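Local coordinates for protein phytase (Debaryomyces castellii, PDB 2GFI) that hydrolyses phytate (inositol hexakisphosphate) as a 3-phytase of the histidine acid phosphatase family, with acid phosphatase activity, at residues L61-Q65 with N324-L328; L309-E315 with V440-W444; L314-N318 with L412-N416; A373-E378 with R389-D394. One frame throughout, in Å; residues are numbered along the deposited sequence.

Interaction 1 of 4, residues L61-Q65 with N324-L328; sequences LEQVQ and NKIWL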
loop_
_atom_site.group_PDB
_atom_site.type_symbol
_atom_site.label_atom_id
_atom_site.label_comp_id
_atom_site.label_asym_id
_atom_site.label_seq_id
_atom_site.Cartn_x
_atom_site.Cartn_y
_atom_site.Cartn_z
ATOM N N LEU A 61 -20.832 -9.880 22.558
ATOM C CA LEU A 61 -21.873 -9.477 21.632
ATOM C C LEU A 61 -23.253 -9.905 22.117
ATOM O O LEU A 61 -23.467 -11.071 22.446
ATOM C CB LEU A 61 -21.620 -10.093 20.238
ATOM C CG LEU A 61 -20.946 -9.186 19.226
ATOM C CD1 LEU A 61 -20.654 -9.978 18.009
ATOM C CD2 LEU A 61 -21.814 -7.963 18.914
ATOM N N GLU A 62 -24.187 -8.968 22.096
ATOM C CA GLU A 62 -25.575 -9.264 22.435
ATOM C C GLU A 62 -26.505 -9.083 21.256
ATOM O O GLU A 62 -27.433 -9.860 21.093
ATOM C CB GLU A 62 -26.044 -8.393 23.586
ATOM C CG GLU A 62 -25.417 -8.757 24.915
ATOM C CD GLU A 62 -25.880 -7.805 25.986
ATOM O OE1 GLU A 62 -25.651 -6.606 25.833
ATOM O OE2 GLU A 62 -26.505 -8.253 26.966
ATOM N N GLN A 63 -26.240 -8.073 20.426
ATOM C CA GLN A 63 -27.106 -7.749 19.300
ATOM C C GLN A 63 -26.363 -6.905 18.254
ATOM O O GLN A 63 -25.435 -6.167 18.581
ATOM C CB GLN A 63 -28.337 -7.005 19.816
ATOM C CG GLN A 63 -29.466 -6.787 18.811
ATOM C CD GLN A 63 -30.555 -5.941 19.392
ATOM O OE1 GLN A 63 -30.935 -6.127 20.567
ATOM N NE2 GLN A 63 -31.041 -4.986 18.620
ATOM N N VAL A 64 -26.775 -7.016 16.999
ATOM C CA VAL A 64 -26.302 -6.113 15.970
ATOM C C VAL A 64 -27.460 -5.739 15.067
ATOM O O VAL A 64 -28.284 -6.580 14.740
ATOM C CB VAL A 64 -25.113 -6.732 15.160
ATOM C CG1 VAL A 64 -25.567 -8.008 14.392
ATOM C CG2 VAL A 64 -24.425 -5.681 14.278
ATOM N N GLN A 65 -27.522 -4.460 14.700
ATOM C CA GLN A 65 -28.439 -3.963 13.694
ATOM C C GLN A 65 -27.606 -3.369 12.574
ATOM O O GLN A 65 -26.666 -2.624 12.803
ATOM C CB GLN A 65 -29.393 -2.927 14.277
ATOM C CG GLN A 65 -29.935 -3.297 15.683
ATOM C CD GLN A 65 -30.782 -2.222 16.291
ATOM O OE1 GLN A 65 -30.912 -1.160 15.724
ATOM N NE2 GLN A 65 -31.377 -2.498 17.457
ATOM N N ASN A 324 -34.042 -13.516 18.059
ATOM C CA ASN A 324 -33.274 -12.965 16.965
ATOM C C ASN A 324 -32.438 -11.781 17.415
ATOM O O ASN A 324 -32.928 -10.818 18.039
ATOM C CB ASN A 324 -34.132 -12.639 15.748
ATOM C CG ASN A 324 -33.302 -12.094 14.590
ATOM O OD1 ASN A 324 -33.370 -10.893 14.276
ATOM N ND2 ASN A 324 -32.518 -12.961 13.957
ATOM N N LYS A 325 -31.153 -11.895 17.127
ATOM C CA LYS A 325 -30.181 -10.925 17.604
ATOM C C LYS A 325 -29.542 -10.131 16.455
ATOM O O LYS A 325 -28.779 -9.221 16.701
ATOM C CB LYS A 325 -29.089 -11.646 18.405
ATOM C CG LYS A 325 -29.587 -12.689 19.404
ATOM C CD LYS A 325 -30.399 -12.012 20.504
ATOM C CE LYS A 325 -30.645 -12.954 21.673
ATOM N NZ LYS A 325 -31.470 -12.250 22.697
ATOM N N ILE A 326 -29.833 -10.505 15.215
ATOM C CA ILE A 326 -29.205 -9.899 14.047
ATOM C C ILE A 326 -30.269 -9.263 13.193
ATOM O O ILE A 326 -31.115 -9.955 12.607
ATOM C CB ILE A 326 -28.399 -10.947 13.248
ATOM C CG1 ILE A 326 -27.289 -11.526 14.105
ATOM C CG2 ILE A 326 -27.787 -10.350 12.012
ATOM C CD1 ILE A 326 -26.693 -12.809 13.511
ATOM N N TRP A 327 -30.235 -7.933 13.148
ATOM C CA TRP A 327 -31.189 -7.133 12.414
ATOM C C TRP A 327 -30.511 -6.615 11.153
ATOM O O TRP A 327 -29.471 -5.964 11.238
ATOM C CB TRP A 327 -31.713 -6.008 13.315
ATOM C CG TRP A 327 -32.295 -6.644 14.535
ATOM C CD1 TRP A 327 -31.739 -6.713 15.778
ATOM C CD2 TRP A 327 -33.512 -7.403 14.593
ATOM N NE1 TRP A 327 -32.545 -7.450 16.611
ATOM C CE2 TRP A 327 -33.642 -7.884 15.913
ATOM C CE3 TRP A 327 -34.519 -7.710 13.665
ATOM C CZ2 TRP A 327 -34.753 -8.662 16.336
ATOM C CZ3 TRP A 327 -35.614 -8.484 14.084
ATOM C CH2 TRP A 327 -35.717 -8.943 15.405
ATOM N N LEU A 328 -31.094 -6.961 10.001
ATOM C CA LEU A 328 -30.568 -6.644 8.694
ATOM C C LEU A 328 -31.627 -5.889 7.898
ATOM O O LEU A 328 -32.625 -6.470 7.449
ATOM C CB LEU A 328 -30.171 -7.924 7.956
ATOM C CG LEU A 328 -29.275 -8.904 8.716
ATOM C CD1 LEU A 328 -29.126 -10.195 7.936
ATOM C CD2 LEU A 328 -27.889 -8.276 9.001
#
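In a parallel pair such as 61-65 with 324-328, the backbone points residues in register to the same face, and the rotamer decides which neighbour each meets. The strands run parallel, 4.8 Å apart and only 4° from alignment, tied by V64 N to K325 O (3.0 Å) and W327 N to V64 O (2.9 Å). On one face V64, in the p rotamer, brings CG1 to 3.9 Å from CG1 of I326. On the other, Q65 and W327 both take chi1 near m, so the indole swings back along the strand and its CD1 lies 3.9 Å from CG of Q65. The extended Q65 side chain continues to S313, where OE1 accepts a hydrogen bond from OG. K325 starts close, with CB 3.6 Å from O of E62, but its m,m bends carry the amine away to O of N322. E62 and Q63 together face K379 in a classic beta bulge, and the carboxylate of E62 bonds to S386. L316 of helix 302-318 covers the face carrying Q65 and W327. Parallel central strands with a helix packed over one face belong to the alpha/beta core of the histidine phosphatase fold.

Interaction 2 of 4, residues L309-E315 with V440-W444; sequences LLNASLE and VTFYW. With NAG (2-acetamido-2-deoxy-beta-D-glucopyranose), chain C.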
loop_
_atom_site.group_PDB
_atom_site.type_symbol
_atom_site.label_atom_id
_atom_site.label_comp_id
_atom_site.label_asym_id
_atom_site.label_seq_id
_atom_site.Cartn_x
_atom_site.Cartn_y
_atom_site.Cartn_z
ATOM N N LEU A 309 -37.184 5.041 12.754
ATOM C CA LEU A 309 -36.180 3.966 12.818
ATOM C C LEU A 309 -35.319 4.057 14.052
ATOM O O LEU A 309 -34.876 3.048 14.534
ATOM C CB LEU A 309 -35.300 3.885 11.552
ATOM C CG LEU A 309 -35.997 3.423 10.266
ATOM C CD1 LEU A 309 -35.045 3.471 9.071
ATOM C CD2 LEU A 309 -36.649 2.027 10.420
ATOM N N LEU A 310 -35.072 5.260 14.570
ATOM C CA LEU A 310 -34.283 5.382 15.805
ATOM C C LEU A 310 -35.009 4.741 16.984
ATOM O O LEU A 310 -34.396 3.982 17.745
ATOM C CB LEU A 310 -33.921 6.831 16.094
ATOM C CG LEU A 310 -32.946 7.068 17.250
ATOM C CD1 LEU A 310 -31.639 6.422 16.919
ATOM C CD2 LEU A 310 -32.800 8.551 17.536
ATOM N N ASN A 311 -36.320 5.024 17.102
ATOM C CA ASN A 311 -37.209 4.390 18.119
ATOM C C ASN A 311 -37.278 2.877 18.013
ATOM O O ASN A 311 -37.125 2.169 19.012
ATOM C CB ASN A 311 -38.635 4.929 17.988
ATOM C CG ASN A 311 -38.827 6.274 18.663
ATOM O OD1 ASN A 311 -37.955 6.731 19.409
ATOM N ND2 ASN A 311 -39.996 6.902 18.417
ATOM N N ALA A 312 -37.491 2.391 16.798
ATOM C CA ALA A 312 -37.615 0.970 16.504
ATOM C C ALA A 312 -36.347 0.226 16.880
ATOM O O ALA A 312 -36.389 -0.802 17.592
ATOM C CB ALA A 312 -37.932 0.761 15.021
ATOM N N SER A 313 -35.217 0.769 16.421
ATOM C CA SER A 313 -33.893 0.279 16.792
ATOM C C SER A 313 -33.686 0.222 18.306
ATOM O O SER A 313 -33.096 -0.730 18.828
ATOM C CB SER A 313 -32.801 1.144 16.129
ATOM O OG SER A 313 -31.619 1.168 16.907
ATOM N N LEU A 314 -34.146 1.262 18.997
ATOM C CA LEU A 314 -34.052 1.309 20.459
ATOM C C LEU A 314 -34.947 0.250 21.109
ATOM O O LEU A 314 -34.502 -0.425 22.038
ATOM C CB LEU A 314 -34.363 2.714 20.997
ATOM C CG LEU A 314 -34.367 2.796 22.533
ATOM C CD1 LEU A 314 -32.970 2.625 23.079
ATOM C CD2 LEU A 314 -35.007 4.088 23.028
ATOM N N GLU A 315 -36.181 0.088 20.616
ATOM C CA GLU A 315 -37.050 -1.007 21.053
ATOM C C GLU A 315 -36.331 -2.340 20.900
ATOM O O GLU A 315 -36.391 -3.176 21.796
ATOM C CB GLU A 315 -38.380 -1.054 20.280
ATOM C CG GLU A 315 -39.291 0.118 20.562
ATOM C CD GLU A 315 -40.638 -0.006 19.862
ATOM O OE1 GLU A 315 -41.158 -1.165 19.762
ATOM O OE2 GLU A 315 -41.188 1.045 19.420
ATOM N N VAL A 440 -43.000 1.760 13.654
ATOM C CA VAL A 440 -42.487 0.537 13.053
ATOM C C VAL A 440 -42.981 -0.631 13.894
ATOM O O VAL A 440 -42.866 -0.620 15.136
ATOM C CB VAL A 440 -40.908 0.512 12.999
ATOM C CG1 VAL A 440 -40.354 -0.925 12.727
ATOM C CG2 VAL A 440 -40.369 1.522 11.999
ATOM N N THR A 441 -43.526 -1.624 13.201
ATOM C CA THR A 441 -43.860 -2.899 13.794
ATOM C C THR A 441 -43.261 -4.043 12.997
ATOM O O THR A 441 -43.274 -5.178 13.472
ATOM C CB THR A 441 -45.420 -3.095 13.920
ATOM O OG1 THR A 441 -46.037 -3.085 12.621
ATOM C CG2 THR A 441 -46.081 -1.906 14.690
ATOM N N PHE A 442 -42.748 -3.774 11.789
ATOM C CA PHE A 442 -42.330 -4.874 10.898
ATOM C C PHE A 442 -41.242 -5.780 11.504
ATOM O O PHE A 442 -41.179 -6.945 11.158
ATOM C CB PHE A 442 -42.000 -4.399 9.451
ATOM C CG PHE A 442 -40.816 -3.460 9.357
ATOM C CD1 PHE A 442 -39.513 -3.944 9.464
ATOM C CD2 PHE A 442 -41.013 -2.088 9.197
ATOM C CE1 PHE A 442 -38.428 -3.078 9.396
ATOM C CE2 PHE A 442 -39.927 -1.195 9.139
ATOM C CZ PHE A 442 -38.621 -1.709 9.242
ATOM N N TYR A 443 -40.389 -5.265 12.403
ATOM C CA TYR A 443 -39.378 -6.138 13.051
ATOM C C TYR A 443 -40.014 -7.187 13.982
ATOM O O TYR A 443 -39.397 -8.229 14.264
ATOM C CB TYR A 443 -38.272 -5.367 13.814
ATOM C CG TYR A 443 -37.423 -4.417 12.980
ATOM C CD1 TYR A 443 -36.543 -4.898 12.013
ATOM C CD2 TYR A 443 -37.497 -3.033 13.174
ATOM C CE1 TYR A 443 -35.771 -4.035 11.256
ATOM C CE2 TYR A 443 -36.731 -2.153 12.407
ATOM C CZ TYR A 443 -35.875 -2.667 11.453
ATOM O OH TYR A 443 -35.123 -1.821 10.683
ATOM N N TRP A 444 -41.238 -6.915 14.447
ATOM C CA TRP A 444 -41.926 -7.817 15.369
ATOM C C TRP A 444 -43.112 -8.592 14.772
ATOM O O TRP A 444 -43.363 -9.748 15.133
ATOM C CB TRP A 444 -42.348 -7.039 16.621
ATOM C CG TRP A 444 -41.165 -6.391 17.245
ATOM C CD1 TRP A 444 -40.257 -6.970 18.098
ATOM C CD2 TRP A 444 -40.725 -5.050 17.040
ATOM N NE1 TRP A 444 -39.283 -6.057 18.446
ATOM C CE2 TRP A 444 -39.543 -4.869 17.808
ATOM C CE3 TRP A 444 -41.208 -3.973 16.292
ATOM C CZ2 TRP A 444 -38.840 -3.660 17.832
ATOM C CZ3 TRP A 444 -40.512 -2.787 16.319
ATOM C CH2 TRP A 444 -39.335 -2.637 17.088
HETATM C C1 NAG C . -40.403 7.939 19.351
HETATM C C2 NAG C . -41.586 8.661 18.663
HETATM C C3 NAG C . -42.321 9.631 19.616
HETATM C C4 NAG C . -42.696 8.933 20.937
HETATM C C5 NAG C . -41.382 8.345 21.487
HETATM C C6 NAG C . -41.534 7.619 22.808
HETATM C C7 NAG C . -41.415 8.907 16.195
HETATM C C8 NAG C . -41.298 9.949 15.114
HETATM N N2 NAG C . -41.157 9.344 17.441
HETATM O O3 NAG C . -43.448 10.140 18.952
HETATM O O4 NAG C . -43.410 9.754 21.883
HETATM O O5 NAG C . -40.843 7.396 20.572
HETATM O O6 NAG C . -40.278 7.038 23.055
HETATM O O7 NAG C . -41.724 7.745 15.889
#
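W444 lays its indole beneath the carboxylate of E315, OE1 standing over one ring face at 3.6 Å from CH2, while the same CH2 meets O of A312 edge-on at 3.5 Å. This ring closes one end of a row of contacts set by helical periodicity: L309, A312 and E315 are spaced three residues apart, so they line one side of the helix. A312, small enough to let the partner backbone come near, has its CB 3.6 Å from CB of V440 and 4.1 Å from CE2 of Y443, whose ring offers its edge. At the other end, CD2 of L309 touches CG2 of V440 (4.1 Å), CZ of F442 (4.4 Å) and OH of Y443 (4.1 Å). No hydrogen bond crosses the interface, which joins helix 302-318 of the histidine phosphatase fold to a C-terminal segment that leads into the short, weakly bonded helix 442-445. Within that segment W444 N bonds to O of T441 at 2.8 Å. The hydroxyl of Y443 is hydrogen-bonded to OG of S329, and its ring packs edge-to-face with F161. N311 points sideways from this interface and is N-glycosylated: its ND2 is bonded to C1 of the sugar at 1.5 Å. The sugar in turn hydrogen-bonds to O of T426, and L310 and L314 turn to helix 412-423.

Interaction 3 of 4, residues L314-N318 with L412-N416; sequences LELLN and LNDYN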
loop_
_atom_site.group_PDB
_atom_site.type_symbol
_atom_site.label_atom_id
_atom_site.label_comp_id
_atom_site.label_asym_id
_atom_site.label_seq_id
_atom_site.Cartn_x
_atom_site.Cartn_y
_atom_site.Cartn_z
ATOM N N LEU A 314 -34.146 1.262 18.997
ATOM C CA LEU A 314 -34.052 1.309 20.459
ATOM C C LEU A 314 -34.947 0.250 21.109
ATOM O O LEU A 314 -34.502 -0.425 22.038
ATOM C CB LEU A 314 -34.363 2.714 20.997
ATOM C CG LEU A 314 -34.367 2.796 22.533
ATOM C CD1 LEU A 314 -32.970 2.625 23.079
ATOM C CD2 LEU A 314 -35.007 4.088 23.028
ATOM N N GLU A 315 -36.181 0.088 20.616
ATOM C CA GLU A 315 -37.050 -1.007 21.053
ATOM C C GLU A 315 -36.331 -2.340 20.900
ATOM O O GLU A 315 -36.391 -3.176 21.796
ATOM C CB GLU A 315 -38.380 -1.054 20.280
ATOM C CG GLU A 315 -39.291 0.118 20.562
ATOM C CD GLU A 315 -40.638 -0.006 19.862
ATOM O OE1 GLU A 315 -41.158 -1.165 19.762
ATOM O OE2 GLU A 315 -41.188 1.045 19.420
ATOM N N LEU A 316 -35.631 -2.536 19.786
ATOM C CA LEU A 316 -34.867 -3.771 19.609
ATOM C C LEU A 316 -33.753 -3.938 20.633
ATOM O O LEU A 316 -33.529 -5.038 21.122
ATOM C CB LEU A 316 -34.312 -3.894 18.184
ATOM C CG LEU A 316 -35.342 -4.065 17.048
ATOM C CD1 LEU A 316 -34.704 -3.884 15.692
ATOM C CD2 LEU A 316 -35.938 -5.443 17.149
ATOM N N LEU A 317 -33.044 -2.859 20.951
ATOM C CA LEU A 317 -31.888 -2.955 21.876
ATOM C C LEU A 317 -32.362 -3.206 23.305
ATOM O O LEU A 317 -31.675 -3.851 24.095
ATOM C CB LEU A 317 -31.028 -1.689 21.839
ATOM C CG LEU A 317 -30.325 -1.388 20.514
ATOM C CD1 LEU A 317 -30.068 0.112 20.398
ATOM C CD2 LEU A 317 -29.051 -2.223 20.351
ATOM N N ASN A 318 -33.543 -2.652 23.609
ATOM C CA ASN A 318 -34.143 -2.743 24.921
ATOM C C ASN A 318 -34.695 -4.112 25.179
ATOM O O ASN A 318 -34.797 -4.517 26.306
ATOM C CB ASN A 318 -35.215 -1.670 25.117
ATOM C CG ASN A 318 -34.618 -0.345 25.513
ATOM O OD1 ASN A 318 -35.235 0.711 25.350
ATOM N ND2 ASN A 318 -33.410 -0.384 26.040
ATOM N N LEU A 412 -26.471 1.119 27.617
ATOM C CA LEU A 412 -27.846 1.127 27.095
ATOM C C LEU A 412 -28.800 2.037 27.884
ATOM O O LEU A 412 -29.714 2.629 27.310
ATOM C CB LEU A 412 -28.379 -0.291 26.984
ATOM C CG LEU A 412 -29.814 -0.481 26.509
ATOM C CD1 LEU A 412 -30.097 0.139 25.153
ATOM C CD2 LEU A 412 -30.055 -1.959 26.507
ATOM N N ASN A 413 -28.571 2.154 29.199
ATOM C CA ASN A 413 -29.351 3.061 30.030
ATOM C C ASN A 413 -29.205 4.497 29.602
ATOM O O ASN A 413 -30.194 5.195 29.422
ATOM C CB ASN A 413 -29.000 2.867 31.521
ATOM C CG ASN A 413 -29.383 1.492 32.018
ATOM O OD1 ASN A 413 -30.455 0.968 31.666
ATOM N ND2 ASN A 413 -28.508 0.873 32.797
ATOM N N ASP A 414 -27.958 4.922 29.418
ATOM C CA ASP A 414 -27.625 6.227 28.862
ATOM C C ASP A 414 -28.084 6.374 27.417
ATOM O O ASP A 414 -28.534 7.441 27.014
ATOM C CB ASP A 414 -26.126 6.432 28.932
ATOM C CG ASP A 414 -25.629 6.590 30.350
ATOM O OD1 ASP A 414 -26.389 7.140 31.191
ATOM O OD2 ASP A 414 -24.503 6.188 30.713
ATOM N N TYR A 415 -27.981 5.299 26.640
ATOM C CA TYR A 415 -28.407 5.341 25.246
ATOM C C TYR A 415 -29.904 5.613 25.144
ATOM O O TYR A 415 -30.353 6.309 24.230
ATOM C CB TYR A 415 -28.040 4.068 24.482
ATOM C CG TYR A 415 -28.427 4.216 23.012
ATOM C CD1 TYR A 415 -27.843 5.229 22.216
ATOM C CD2 TYR A 415 -29.401 3.386 22.427
ATOM C CE1 TYR A 415 -28.214 5.400 20.897
ATOM C CE2 TYR A 415 -29.765 3.547 21.099
ATOM C CZ TYR A 415 -29.164 4.554 20.340
ATOM O OH TYR A 415 -29.516 4.732 19.038
ATOM N N ASN A 416 -30.670 5.065 26.099
ATOM C CA ASN A 416 -32.097 5.374 26.231
ATOM C C ASN A 416 -32.389 6.857 26.405
ATOM O O ASN A 416 -33.292 7.381 25.766
ATOM C CB ASN A 416 -32.733 4.521 27.329
ATOM C CG ASN A 416 -33.243 3.204 26.797
ATOM O OD1 ASN A 416 -34.330 3.131 26.226
ATOM N ND2 ASN A 416 -32.448 2.161 26.946
#
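Two helical segments, 314-318 and 412-416, pass each other in nearly opposite directions, their N-to-C axes at 154° and 11.0 Å apart at closest approach. The register therefore runs backwards: L314 lies by N416, with CA atoms 7.3 Å apart, and N318 by L412, with CA atoms 7.7 Å apart. A spacing this wide leaves the joining to side chains, and it illustrates how leucines and an aromatic ring can fill the gap between helices. L314 and L412 both adopt the t,p rotamer and meet through their CD1 atoms at 4.3 Å. L412 also reaches L317, its CD1 3.9 Å from CB and its CD2 3.5 Å from O of that residue. Y415 supplies the second patch: its CD2 is 3.7 Å from CD1 of L314, and its CE2 is 3.5 Å from CD1 of L317. The amide groups of N318 and N416 come close beside L314 and L412, all four partly exposed, while L317 and Y415 are buried. Beneath L317 and Y415 the sheet takes over: V388 of strand 385-392 touches L317, L412 and Y415, and the hydroxyl of Y415 is hydrogen-bonded to that of Y390. L316 and L317 also rest on Q63 and Q65 of strand 59-69, while K379 bonds to O of L317. Helix 302-318 thus lies between helix 412-423 and the short C-terminal helix 442-445, where W444 meets E315 and L316.

Interaction 4 of 4, residues A373-E378 with R389-D394; sequences ARTIIE and RYVIND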
loop_
_atom_site.group_PDB
_atom_site.type_symbol
_atom_site.label_atom_id
_atom_site.label_comp_id
_atom_site.label_asym_id
_atom_site.label_seq_id
_atom_site.Cartn_x
_atom_site.Cartn_y
_atom_site.Cartn_z
ATOM N N ALA A 373 -23.445 1.773 1.603
ATOM C CA ALA A 373 -23.411 2.310 2.969
ATOM C C ALA A 373 -23.889 1.302 4.017
ATOM O O ALA A 373 -24.843 0.562 3.786
ATOM C CB ALA A 373 -24.252 3.560 3.061
ATOM N N ARG A 374 -23.245 1.318 5.180
ATOM C CA ARG A 374 -23.583 0.425 6.248
ATOM C C ARG A 374 -23.597 1.202 7.543
ATOM O O ARG A 374 -22.601 1.796 7.949
ATOM C CB ARG A 374 -22.607 -0.774 6.298
ATOM C CG ARG A 374 -21.118 -0.404 6.268
ATOM C CD ARG A 374 -20.226 -1.439 5.647
ATOM N NE ARG A 374 -20.494 -1.499 4.224
ATOM C CZ ARG A 374 -19.924 -2.330 3.359
ATOM N NH1 ARG A 374 -19.015 -3.223 3.757
ATOM N NH2 ARG A 374 -20.250 -2.235 2.074
ATOM N N THR A 375 -24.748 1.248 8.181
ATOM C CA THR A 375 -24.814 1.809 9.500
ATOM C C THR A 375 -25.085 0.634 10.418
ATOM O O THR A 375 -26.063 -0.088 10.259
ATOM C CB THR A 375 -25.921 2.885 9.560
ATOM O OG1 THR A 375 -25.368 4.127 9.077
ATOM C CG2 THR A 375 -26.391 3.156 11.017
ATOM N N ILE A 376 -24.176 0.409 11.348
ATOM C CA ILE A 376 -24.312 -0.723 12.247
ATOM C C ILE A 376 -24.383 -0.225 13.694
ATOM O O ILE A 376 -23.610 0.656 14.097
ATOM C CB ILE A 376 -23.131 -1.668 12.055
ATOM C CG1 ILE A 376 -23.326 -2.512 10.780
ATOM C CG2 ILE A 376 -22.896 -2.516 13.308
ATOM C CD1 ILE A 376 -22.022 -3.130 10.295
ATOM N N ILE A 377 -25.351 -0.760 14.441
ATOM C CA ILE A 377 -25.365 -0.681 15.897
ATOM C C ILE A 377 -24.947 -2.019 16.483
ATOM O O ILE A 377 -25.548 -3.039 16.172
ATOM C CB ILE A 377 -26.759 -0.280 16.378
ATOM C CG1 ILE A 377 -27.188 1.001 15.644
ATOM C CG2 ILE A 377 -26.756 -0.101 17.905
ATOM C CD1 ILE A 377 -28.638 1.388 15.813
ATOM N N GLU A 378 -23.879 -2.020 17.282
ATOM C CA GLU A 378 -23.442 -3.206 18.008
ATOM C C GLU A 378 -23.882 -2.999 19.427
ATOM O O GLU A 378 -23.784 -1.903 19.934
ATOM C CB GLU A 378 -21.913 -3.354 18.044
ATOM C CG GLU A 378 -21.254 -3.212 16.699
ATOM C CD GLU A 378 -19.752 -3.339 16.743
ATOM O OE1 GLU A 378 -19.103 -2.696 17.601
ATOM O OE2 GLU A 378 -19.241 -4.082 15.894
ATOM N N ARG A 389 -22.959 0.877 20.472
ATOM C CA ARG A 389 -22.200 1.860 19.712
ATOM C C ARG A 389 -22.503 1.728 18.231
ATOM O O ARG A 389 -23.005 0.698 17.773
ATOM C CB ARG A 389 -20.687 1.746 19.979
ATOM C CG ARG A 389 -20.050 0.542 19.353
ATOM C CD ARG A 389 -18.553 0.541 19.492
ATOM N NE ARG A 389 -18.005 -0.682 18.954
ATOM C CZ ARG A 389 -16.731 -1.017 19.054
ATOM N NH1 ARG A 389 -15.888 -0.204 19.709
ATOM N NH2 ARG A 389 -16.302 -2.170 18.528
ATOM N N TYR A 390 -22.182 2.790 17.501
ATOM C CA TYR A 390 -22.374 2.856 16.063
ATOM C C TYR A 390 -21.085 2.616 15.287
ATOM O O TYR A 390 -20.049 3.170 15.626
ATOM C CB TYR A 390 -22.877 4.234 15.712
ATOM C CG TYR A 390 -24.334 4.409 15.981
ATOM C CD1 TYR A 390 -25.276 4.153 14.973
ATOM C CD2 TYR A 390 -24.793 4.824 17.244
ATOM C CE1 TYR A 390 -26.617 4.324 15.211
ATOM C CE2 TYR A 390 -26.159 4.992 17.488
ATOM C CZ TYR A 390 -27.050 4.730 16.475
ATOM O OH TYR A 390 -28.394 4.891 16.702
ATOM N N VAL A 391 -21.173 1.810 14.229
ATOM C CA VAL A 391 -20.091 1.635 13.283
ATOM C C VAL A 391 -20.684 2.040 11.927
ATOM O O VAL A 391 -21.532 1.329 11.356
ATOM C CB VAL A 391 -19.560 0.165 13.281
ATOM C CG1 VAL A 391 -18.200 0.077 12.635
ATOM C CG2 VAL A 391 -19.469 -0.408 14.716
ATOM N N ILE A 392 -20.263 3.211 11.429
ATOM C CA ILE A 392 -20.762 3.757 10.187
ATOM C C ILE A 392 -19.660 3.550 9.166
ATOM O O ILE A 392 -18.526 4.025 9.328
ATOM C CB ILE A 392 -21.013 5.227 10.346
ATOM C CG1 ILE A 392 -21.798 5.524 11.633
ATOM C CG2 ILE A 392 -21.637 5.813 9.035
ATOM C CD1 ILE A 392 -23.077 4.670 11.792
ATOM N N ASN A 393 -19.978 2.800 8.126
ATOM C CA ASN A 393 -19.012 2.508 7.067
ATOM C C ASN A 393 -17.651 2.144 7.623
ATOM O O ASN A 393 -16.623 2.708 7.238
ATOM C CB ASN A 393 -18.970 3.665 6.121
ATOM C CG ASN A 393 -20.311 3.966 5.623
ATOM O OD1 ASN A 393 -20.784 5.095 5.684
ATOM N ND2 ASN A 393 -20.985 2.934 5.175
ATOM N N ASP A 394 -17.700 1.185 8.545
ATOM C CA ASP A 394 -16.539 0.539 9.102
ATOM C C ASP A 394 -15.724 1.360 10.072
ATOM O O ASP A 394 -14.584 1.013 10.338
ATOM C CB ASP A 394 -15.649 -0.037 8.022
ATOM C CG ASP A 394 -16.301 -1.132 7.282
ATOM O OD1 ASP A 394 -16.797 -2.069 7.954
ATOM O OD2 ASP A 394 -16.344 -1.166 6.026
#
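Backbone hydrogen bonds come first in this antiparallel pair. I376 and V391 exchange two, I376 N to V391 O at 2.8 Å and V391 N to I376 O at 2.7 Å; E378 and R389 do the same at 2.9 Å each (E378 N to R389 O, R389 N to E378 O). N393 N adds one to R374 O at 2.8 Å, where N393 and D394, with positive phi, end the strand. Charge follows at the far end: OE1 of E378 takes NE of R389 at 2.7 Å and NH2 at 3.0 Å in a salt bridge, while its OE2 serves Y148 and K147. Apolar contacts divide by face. CB of I376 lies 4.2 Å from CB of V391, and on the opposite face CG1 of I377 lies 3.4 Å from CE1 of Y390, whose hydroxyl bonds to Y415. Strands 374-382 and 385-392 form a beta hairpin in the histidine phosphatase sheet; its A373 end approaches H70 and D333, the predicted nucleophile and proton donor.

In the fold
Chemistry here tracks position in the fold. Interactions 1 and 4 belong to one sheet, where strands 59-69 and 374-382 are neighbours joined by Q65 O to I377 N; both are buried and held by backbone hydrogen bonds, parallel in the first and antiparallel in the second. Interactions 2 and 3 share helix 302-318 and rely on side-chain packing; the former is buried, the latter only partly so. Q65 NE2 probably bonds to S313 O, tying the helix to interaction 1, and the Y415-Y390 hydroxyl pair ties interaction 3 to interaction 4. Of the four, interaction 4 lies nearest the chain's centre and the predicted catalytic residues, and it alone contains a salt bridge.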